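Local coordinates for protein tail component (Lactobacillus phage J-1, PDB 5LY8) that probably binds carbohydrate receptors on the Lactobacillus host surface, through this second carbohydrate-binding module of the phage's evolved distal tail protein, which also holds magnesium, at residues A[109-114]-A[125-130]; A[137-142]-A[153-158]. All blocks are in the same frame, centred on the assembly; numbering follows the deposited sequence.

Contact 1 of 2, residues A[109-114]-A[125-130]; sequences VGRFEF and SLALFD. With MG (magnesium ion), chain B.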
loop_
_atom_site.group_PDB
_atom_site.type_symbol
_atom_site.label_atom_id
_atom_site.label_comp_id
_atom_site.label_asym_id
_atom_site.label_seq_id
_atom_site.Cartn_x
_atom_site.Cartn_y
_atom_site.Cartn_z
ATOM N N VAL A 109 5.167 -8.818 14.565
ATOM C CA VAL A 109 4.902 -9.250 13.196
ATOM C C VAL A 109 3.825 -8.353 12.612
ATOM O O VAL A 109 2.800 -8.097 13.269
ATOM C CB VAL A 109 4.485 -10.750 13.163
ATOM C CG1 VAL A 109 3.904 -11.176 11.819
ATOM C CG2 VAL A 109 5.664 -11.645 13.550
ATOM N N GLY A 110 4.004 -7.917 11.376
ATOM C CA GLY A 110 2.958 -7.112 10.768
ATOM C C GLY A 110 3.243 -6.895 9.311
ATOM O O GLY A 110 4.360 -7.110 8.845
ATOM N N ARG A 111 2.223 -6.462 8.583
ATOM C CA ARG A 111 2.327 -6.199 7.154
ATOM C C ARG A 111 1.384 -5.074 6.807
ATOM O O ARG A 111 0.294 -4.989 7.377
ATOM C CB ARG A 111 1.923 -7.481 6.358
ATOM C CG ARG A 111 1.756 -7.308 4.859
ATOM C CD ARG A 111 1.337 -8.637 4.207
ATOM N NE ARG A 111 1.389 -8.549 2.744
ATOM C CZ ARG A 111 2.475 -8.711 2.016
ATOM N NH1 ARG A 111 3.629 -9.038 2.594
ATOM N NH2 ARG A 111 2.431 -8.532 0.710
ATOM N N PHE A 112 1.761 -4.250 5.813
ATOM C CA PHE A 112 0.782 -3.405 5.145
ATOM C C PHE A 112 0.943 -3.526 3.653
ATOM O O PHE A 112 2.033 -3.825 3.157
ATOM C CB PHE A 112 0.753 -1.934 5.601
ATOM C CG PHE A 112 1.975 -1.096 5.352
ATOM C CD1 PHE A 112 2.337 -0.726 4.062
ATOM C CD2 PHE A 112 2.683 -0.549 6.412
ATOM C CE1 PHE A 112 3.441 0.102 3.840
ATOM C CE2 PHE A 112 3.747 0.327 6.186
ATOM C CZ PHE A 112 4.104 0.664 4.904
ATOM N N GLU A 113 -0.172 -3.329 2.946
ATOM C CA GLU A 113 -0.219 -3.241 1.493
ATOM C C GLU A 113 -0.925 -1.974 1.101
ATOM O O GLU A 113 -2.001 -1.675 1.635
ATOM C CB GLU A 113 -0.961 -4.426 0.863
ATOM C CG GLU A 113 -0.252 -5.751 1.039
ATOM C CD GLU A 113 -0.958 -6.919 0.387
ATOM O OE1 GLU A 113 -1.999 -6.718 -0.293
ATOM O OE2 GLU A 113 -0.465 -8.060 0.580
ATOM N N PHE A 114 -0.350 -1.253 0.131
ATOM C CA PHE A 114 -1.015 -0.159 -0.571
ATOM C C PHE A 114 -1.098 -0.621 -2.023
ATOM O O PHE A 114 -0.070 -0.775 -2.700
ATOM C CB PHE A 114 -0.290 1.174 -0.417
ATOM C CG PHE A 114 -0.372 1.690 1.002
ATOM C CD1 PHE A 114 -1.578 2.107 1.528
ATOM C CD2 PHE A 114 0.743 1.703 1.821
ATOM C CE1 PHE A 114 -1.668 2.556 2.856
ATOM C CE2 PHE A 114 0.659 2.171 3.149
ATOM C CZ PHE A 114 -0.548 2.607 3.649
ATOM N N SER A 125 1.261 -3.372 -6.199
ATOM C CA SER A 125 1.159 -3.564 -4.759
ATOM C C SER A 125 2.460 -3.235 -4.083
ATOM O O SER A 125 3.498 -3.868 -4.376
ATOM C CB SER A 125 0.770 -5.006 -4.435
ATOM O OG SER A 125 0.783 -5.210 -3.023
ATOM N N LEU A 126 2.410 -2.219 -3.198
ATOM C CA LEU A 126 3.550 -1.826 -2.374
ATOM C C LEU A 126 3.356 -2.466 -0.995
ATOM O O LEU A 126 2.303 -2.261 -0.389
ATOM C CB LEU A 126 3.600 -0.298 -2.263
ATOM C CG LEU A 126 4.810 0.313 -1.552
ATOM C CD1 LEU A 126 4.933 1.791 -1.917
ATOM C CD2 LEU A 126 4.739 0.168 -0.013
ATOM N N ALA A 127 4.323 -3.232 -0.514
ATOM C CA ALA A 127 4.211 -3.833 0.812
ATOM C C ALA A 127 5.394 -3.507 1.671
ATOM O O ALA A 127 6.515 -3.345 1.182
ATOM C CB ALA A 127 4.032 -5.354 0.714
ATOM N N LEU A 128 5.140 -3.413 2.989
ATOM C CA LEU A 128 6.173 -3.410 4.004
ATOM C C LEU A 128 5.793 -4.502 4.983
ATOM O O LEU A 128 4.614 -4.604 5.347
ATOM C CB LEU A 128 6.279 -2.067 4.738
ATOM C CG LEU A 128 7.425 -1.950 5.732
ATOM C CD1 LEU A 128 8.793 -1.887 5.032
ATOM C CD2 LEU A 128 7.270 -0.718 6.618
ATOM N N PHE A 129 6.737 -5.324 5.403
ATOM C CA PHE A 129 6.391 -6.374 6.339
ATOM C C PHE A 129 7.587 -6.828 7.187
ATOM O O PHE A 129 8.709 -6.734 6.805
ATOM C CB PHE A 129 5.761 -7.590 5.619
ATOM C CG PHE A 129 6.661 -8.221 4.598
ATOM C CD1 PHE A 129 6.687 -7.777 3.259
ATOM C CD2 PHE A 129 7.495 -9.268 4.958
ATOM C CE1 PHE A 129 7.551 -8.419 2.344
ATOM C CE2 PHE A 129 8.333 -9.856 4.031
ATOM C CZ PHE A 129 8.342 -9.438 2.769
ATOM N N ASP A 130 7.221 -7.278 8.378
ATOM C CA ASP A 130 8.107 -7.910 9.369
ATOM C C ASP A 130 7.370 -9.214 9.653
ATOM O O ASP A 130 6.417 -9.237 10.345
ATOM C CB ASP A 130 8.318 -7.048 10.631
ATOM C CG ASP A 130 9.229 -7.747 11.678
ATOM O OD1 ASP A 130 9.510 -8.862 11.541
ATOM O OD2 ASP A 130 9.654 -7.121 12.640
HETATM MG MG MG B . 9.705 -9.211 14.063
#

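Contact 2 of 2, residues A[137-142]-A[153-158]; sequences QWVFSG and LFFDLL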
loop_
_atom_site.group_PDB
_atom_site.type_symbol
_atom_site.label_atom_id
_atom_site.label_comp_id
_atom_site.label_asym_id
_atom_site.label_seq_id
_atom_site.Cartn_x
_atom_site.Cartn_y
_atom_site.Cartn_z
ATOM N N GLN A 137 13.789 -7.547 11.303
ATOM C CA GLN A 137 14.018 -7.164 9.952
ATOM C C GLN A 137 12.655 -6.842 9.298
ATOM O O GLN A 137 11.662 -7.581 9.431
ATOM C CB GLN A 137 14.698 -8.320 9.221
ATOM C CG GLN A 137 15.129 -7.988 7.804
ATOM C CD GLN A 137 16.116 -6.864 7.741
ATOM O OE1 GLN A 137 17.242 -6.970 8.226
ATOM N NE2 GLN A 137 15.684 -5.745 7.190
ATOM N N TRP A 138 12.613 -5.712 8.625
ATOM C CA TRP A 138 11.484 -5.446 7.781
ATOM C C TRP A 138 11.901 -5.386 6.308
ATOM O O TRP A 138 13.070 -5.183 5.974
ATOM C CB TRP A 138 10.628 -4.306 8.256
ATOM C CG TRP A 138 11.302 -3.023 8.560
ATOM C CD1 TRP A 138 12.503 -2.584 8.066
ATOM C CD2 TRP A 138 10.723 -1.911 9.234
ATOM N NE1 TRP A 138 12.712 -1.276 8.428
ATOM C CE2 TRP A 138 11.638 -0.842 9.162
ATOM C CE3 TRP A 138 9.521 -1.718 9.909
ATOM C CZ2 TRP A 138 11.358 0.429 9.703
ATOM C CZ3 TRP A 138 9.261 -0.488 10.481
ATOM C CH2 TRP A 138 10.181 0.571 10.398
ATOM N N VAL A 139 10.946 -5.702 5.446
ATOM C CA VAL A 139 11.166 -5.850 4.017
ATOM C C VAL A 139 10.183 -4.953 3.275
ATOM O O VAL A 139 9.007 -4.947 3.573
ATOM C CB VAL A 139 10.970 -7.328 3.572
ATOM C CG1 VAL A 139 11.109 -7.462 2.057
ATOM C CG2 VAL A 139 11.974 -8.271 4.249
ATOM N N PHE A 140 10.697 -4.256 2.267
ATOM C CA PHE A 140 9.934 -3.419 1.357
ATOM C C PHE A 140 9.890 -4.154 0.023
ATOM O O PHE A 140 10.934 -4.528 -0.502
ATOM C CB PHE A 140 10.666 -2.084 1.245
ATOM C CG PHE A 140 10.301 -1.102 0.172
ATOM C CD1 PHE A 140 8.976 -0.773 -0.066
ATOM C CD2 PHE A 140 11.287 -0.432 -0.529
ATOM C CE1 PHE A 140 8.647 0.196 -1.024
ATOM C CE2 PHE A 140 10.960 0.522 -1.490
ATOM C CZ PHE A 140 9.641 0.830 -1.730
ATOM N N SER A 141 8.675 -4.408 -0.485
ATOM C CA SER A 141 8.513 -5.111 -1.759
ATOM C C SER A 141 7.578 -4.394 -2.681
ATOM O O SER A 141 6.703 -3.640 -2.235
ATOM C CB SER A 141 8.068 -6.560 -1.541
ATOM O OG SER A 141 6.722 -6.651 -1.086
ATOM N N GLY A 142 7.762 -4.618 -3.971
ATOM C CA GLY A 142 6.887 -4.059 -4.981
ATOM C C GLY A 142 6.508 -5.138 -5.950
ATOM O O GLY A 142 7.392 -5.845 -6.441
ATOM N N LEU A 153 8.775 -7.417 -8.253
ATOM C CA LEU A 153 9.872 -6.683 -8.887
ATOM C C LEU A 153 11.090 -6.566 -8.004
ATOM O O LEU A 153 12.202 -6.504 -8.506
ATOM C CB LEU A 153 9.385 -5.310 -9.324
ATOM C CG LEU A 153 8.270 -5.313 -10.379
ATOM C CD1 LEU A 153 7.735 -3.907 -10.583
ATOM C CD2 LEU A 153 8.766 -5.865 -11.737
ATOM N N PHE A 154 10.908 -6.457 -6.695
ATOM C CA PHE A 154 12.048 -6.368 -5.786
ATOM C C PHE A 154 11.592 -6.815 -4.414
ATOM O O PHE A 154 10.402 -6.743 -4.095
ATOM C CB PHE A 154 12.629 -4.933 -5.722
ATOM C CG PHE A 154 11.638 -3.913 -5.212
ATOM C CD1 PHE A 154 10.789 -3.253 -6.084
ATOM C CD2 PHE A 154 11.565 -3.606 -3.857
ATOM C CE1 PHE A 154 9.873 -2.314 -5.612
ATOM C CE2 PHE A 154 10.628 -2.686 -3.387
ATOM C CZ PHE A 154 9.786 -2.050 -4.268
ATOM N N PHE A 155 12.555 -7.201 -3.604
ATOM C CA PHE A 155 12.397 -7.606 -2.218
ATOM C C PHE A 155 13.595 -6.973 -1.537
ATOM O O PHE A 155 14.723 -7.435 -1.729
ATOM C CB PHE A 155 12.444 -9.135 -2.161
ATOM C CG PHE A 155 12.214 -9.787 -0.812
ATOM C CD1 PHE A 155 13.213 -9.807 0.155
ATOM C CD2 PHE A 155 11.031 -10.460 -0.550
ATOM C CE1 PHE A 155 13.008 -10.442 1.390
ATOM C CE2 PHE A 155 10.839 -11.115 0.673
ATOM C CZ PHE A 155 11.837 -11.107 1.629
ATOM N N ASP A 156 13.385 -5.873 -0.815
ATOM C CA ASP A 156 14.465 -5.074 -0.239
ATOM C C ASP A 156 14.486 -5.212 1.260
ATOM O O ASP A 156 13.588 -4.711 1.950
ATOM C CB ASP A 156 14.307 -3.584 -0.652
ATOM C CG ASP A 156 14.656 -3.239 -2.094
ATOM O OD1 ASP A 156 15.040 -4.164 -2.863
ATOM O OD2 ASP A 156 14.532 -2.053 -2.461
ATOM N N LEU A 157 15.515 -5.896 1.776
ATOM C CA LEU A 157 15.743 -6.035 3.217
ATOM C C LEU A 157 16.319 -4.701 3.668
ATOM O O LEU A 157 17.468 -4.374 3.343
ATOM C CB LEU A 157 16.726 -7.191 3.511
ATOM C CG LEU A 157 16.105 -8.583 3.359
ATOM C CD1 LEU A 157 17.092 -9.584 2.809
ATOM C CD2 LEU A 157 15.571 -9.083 4.660
ATOM N N LEU A 158 15.509 -3.900 4.366
ATOM C CA LEU A 158 15.842 -2.545 4.782
ATOM C C LEU A 158 16.792 -2.555 5.972
ATOM O O LEU A 158 16.408 -3.034 7.045
ATOM C CB LEU A 158 14.578 -1.793 5.182
ATOM C CG LEU A 158 13.532 -1.649 4.106
ATOM C CD1 LEU A 158 12.342 -0.893 4.653
ATOM C CD2 LEU A 158 14.100 -0.943 2.868
#

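Contact 1 of 2, residues A[109-114]-A[125-130]
Phe112 and Leu128 meet on the face they share with Phe114 and Leu126, CB of Leu128 standing 3.5 Å from CZ of Phe112 in a CH-pi contact over the ring, displaced toward its rim. Chi1 of Phe112 (64°) sets CG between the backbone N and carbonyl carbon; the ring lies against Leu128. At the ring's edge CD2 of Leu126 approaches CE1 of Phe112 at 4.1 Å; Val100 and Trp222 pack around the same ring. The backbones are joined by six hydrogen bonds, two each for the pairs Gly110-Asp130, Phe112-Leu128 and Phe114-Leu126. This is a beta hairpin of strands 110-118 and 121-130 in a concanavalin-like carbohydrate-binding module. On the other face the guanidinium of Arg111 lies over CB of Ala127, 3.6 Å from NH2, and NH1 comes within 3.4 Å of CD1 of Phe129. NE and NH2 of Arg111 grip OE2 of Glu113 side-on in a salt bridge, each bond 2.9 Å; the backbone N of Phe38 also donates to that oxygen, while Ala37 N binds OE1. At the hairpin's open end both carboxylate oxygens of Asp130 chelate magnesium at 2.5 Å, alongside carbonyls of Ala106, Glu108, Ser132 and Asn135; Thr104 OG1 hydrogen-bonds OD2.

Contact 2 of 2, residues A[137-142]-A[153-158]
Phe154 turns its ring edge onto the face of Phe140, CE2 lying over the ring centre and 3.7 Å from CD2 of Phe140, with the planes 62° apart. The same Phe154 ring has backbone N of Gly142 above its face, 3.3 Å from CZ, offset toward the rim. On the opposite face of the strand pair, CG1 of Val139 sits over the centre of the Phe155 ring, 3.5 Å from the centroid, and CG2 touches CD2 of Leu157. CD1 of Trp138 packs on CB of Leu158 at 3.6 Å. In one of the two conformers of Gln137, a bend at chi2 (61°) turns CD toward the neighbouring strand; NE2 then bonds Leu158 O at 2.8 Å, from above the carbonyl plane, and Trp138 O, which Leu158 N binds too. Behind these, paired bonds between Phe140 and Asp156 fix the register, Asp156 N to Phe140 O being 2.8 Å. Leu153 N bonds Gly142 O at 2.8 Å, whereas the bond from Gly142 N to Phe154 O is weak. Further out, Phe181 meets Phe154 edge-to-face and Arg160 makes a cation-pi contact with Trp138. Leu153 and Phe154 both face Gly142, a classic beta bulge in the hairpin of strands 138-144 and 151-158.

Contacts 1 and 2 are consecutive hairpins of one sheet, joined where strands 121-130 and 138-144 run side by side: Val139 N probably bonds Phe129 O at 2.8 Å, and Ser141 N probably bonds Ala127 O. Contact 1 is wholly buried near the centre of the folded chain, while contact 2 lies farther out and has Phe155 and Leu157 exposed. Both pack apolar side chains, but contact 1 adds a salt bridge and a metal ligand, and contact 2 an edge-to-face ring pair and a bulge. The loop between them carries Ser132 and Asn135, so the magnesium site ties the end of contact 1 to the start of contact 2.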